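PDB 3H2G: esterase from Xanthomonas oryzae pv. oryzae, which hydrolyses ester bonds and helps degrade rice cell walls, an activity linked to virulence on rice. Local coordinates for residues A[292-295]-A[296-300]. Residues are numbered along the deposited sequence; the frame is centred on the assembly and turned at random.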
loop_
_atom_site.group_PDB
_atom_site.type_symbol
_atom_site.label_atom_id
_atom_site.label_comp_id
_atom_site.label_asym_id
_atom_site.label_seq_id
_atom_site.Cartn_x
_atom_site.Cartn_y
_atom_site.Cartn_z
ATOM N N SER A 292 -12.476 26.251 -2.922
ATOM C CA SER A 292 -12.811 26.901 -1.664
ATOM C C SER A 292 -12.053 26.214 -0.533
ATOM O O SER A 292 -12.083 26.666 0.612
ATOM C CB SER A 292 -14.318 26.813 -1.405
ATOM O OG SER A 292 -14.716 25.478 -1.163
ATOM N N TYR A 293 -11.367 25.126 -0.866
ATOM C CA TYR A 293 -10.613 24.350 0.116
ATOM C C TYR A 293 -9.154 24.794 0.227
ATOM O O TYR A 293 -8.685 25.176 1.299
ATOM C CB TYR A 293 -10.662 22.869 -0.255
ATOM C CG TYR A 293 -10.049 21.964 0.785
ATOM C CD1 TYR A 293 -10.628 21.838 2.049
ATOM C CD2 TYR A 293 -8.893 21.233 0.508
ATOM C CE1 TYR A 293 -10.071 21.005 3.014
ATOM C CE2 TYR A 293 -8.326 20.397 1.465
ATOM C CZ TYR A 293 -8.922 20.289 2.717
ATOM O OH TYR A 293 -8.373 19.474 3.672
ATOM N N PHE A 294 -8.432 24.724 -0.885
ATOM C CA PHE A 294 -7.032 25.132 -0.906
ATOM C C PHE A 294 -6.917 26.633 -1.107
ATOM O O PHE A 294 -7.790 27.252 -1.719
ATOM C CB PHE A 294 -6.289 24.439 -2.054
ATOM C CG PHE A 294 -6.159 22.957 -1.885
ATOM C CD1 PHE A 294 -5.389 22.430 -0.855
ATOM C CD2 PHE A 294 -6.809 22.083 -2.755
ATOM C CE1 PHE A 294 -5.263 21.052 -0.689
ATOM C CE2 PHE A 294 -6.689 20.699 -2.597
ATOM C CZ PHE A 294 -5.915 20.186 -1.562
ATOM N N GLN A 295 -5.844 27.220 -0.584
ATOM C CA GLN A 295 -5.596 28.644 -0.779
ATOM C C GLN A 295 -5.426 28.797 -2.287
ATOM O O GLN A 295 -4.764 27.974 -2.923
ATOM C CB GLN A 295 -4.307 29.068 -0.072
ATOM C CG GLN A 295 -4.439 29.207 1.435
ATOM C CD GLN A 295 -5.254 30.421 1.832
ATOM O OE1 GLN A 295 -5.770 31.140 0.978
ATOM N NE2 GLN A 295 -5.371 30.660 3.135
ATOM N N PRO A 296 -6.021 29.843 -2.880
ATOM C CA PRO A 296 -5.911 30.064 -4.327
ATOM C C PRO A 296 -4.466 30.123 -4.834
ATOM O O PRO A 296 -4.168 29.637 -5.925
ATOM C CB PRO A 296 -6.662 31.377 -4.531
ATOM C CG PRO A 296 -7.719 31.315 -3.454
ATOM C CD PRO A 296 -6.921 30.836 -2.265
ATOM N N GLY A 297 -3.579 30.715 -4.038
ATOM C CA GLY A 297 -2.179 30.812 -4.426
ATOM C C GLY A 297 -1.532 29.446 -4.576
ATOM O O GLY A 297 -0.926 29.141 -5.609
ATOM N N PHE A 298 -1.658 28.621 -3.542
ATOM C CA PHE A 298 -1.097 27.274 -3.556
ATOM C C PHE A 298 -1.740 26.448 -4.668
ATOM O O PHE A 298 -1.066 25.688 -5.372
ATOM C CB PHE A 298 -1.356 26.582 -2.212
ATOM C CG PHE A 298 -0.930 25.135 -2.176
ATOM C CD1 PHE A 298 0.415 24.789 -2.061
ATOM C CD2 PHE A 298 -1.877 24.119 -2.270
ATOM C CE1 PHE A 298 0.811 23.450 -2.038
ATOM C CE2 PHE A 298 -1.493 22.777 -2.249
ATOM C CZ PHE A 298 -0.144 22.443 -2.132
ATOM N N TYR A 299 -3.050 26.606 -4.826
ATOM C CA TYR A 299 -3.789 25.849 -5.826
ATOM C C TYR A 299 -3.345 26.124 -7.266
ATOM O O TYR A 299 -3.318 25.209 -8.090
ATOM C CB TYR A 299 -5.294 26.105 -5.680
ATOM C CG TYR A 299 -6.131 25.093 -6.432
ATOM C CD1 TYR A 299 -6.044 23.731 -6.134
ATOM C CD2 TYR A 299 -6.959 25.486 -7.478
ATOM C CE1 TYR A 299 -6.758 22.787 -6.870
ATOM C CE2 TYR A 299 -7.678 24.552 -8.220
ATOM C CZ TYR A 299 -7.570 23.206 -7.913
ATOM O OH TYR A 299 -8.261 22.281 -8.660
ATOM N N SER A 300 -2.994 27.369 -7.578
ATOM C CA SER A 300 -2.554 27.677 -8.934
ATOM C C SER A 300 -1.059 27.408 -9.105
ATOM O O SER A 300 -0.603 27.065 -10.198
ATOM C CB SER A 300 -2.862 29.137 -9.289
ATOM O OG SER A 300 -2.095 30.037 -8.509
#
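Tyr299 N donates to Gln295 O over 2.9 Å, the bond running nearly straight from the carbonyl oxygen and closing the first turn of helix 296-304. Gln295 stands at the N-cap, yet its side chain does not cap: the chain bends at chi2, and NE2 bonds to Gly254 O while OE1 lies 3.5 Å from Pro296 CD. Pro296 suits the first turn, since its ring fixes phi near -55° and its nitrogen, which has no hydrogen, needs no acceptor there.

Phe294 leans against the helix from the preceding loop. Its CD2 meets Tyr299 CD1 at 3.8 Å, while CD1 lies 4.1 Å from Phe298 CD2; the two phenylalanine planes are inclined at 48°. With CG anti to the backbone N (chi1 174°), Phe298 can join Phe294 against Ile239 of helix 231-246. The Tyr299 ring suits a half-buried place, stacking on Trp219 and bonding through OH to Trp219 O. The arrangement is that of a helix N-terminus with Gln295 at N-cap and proline at N1, the N-cap carbonyl accepting the i+4 amide; Phe294 and Phe298 pack on helix 231-246 and Tyr299 on Trp219.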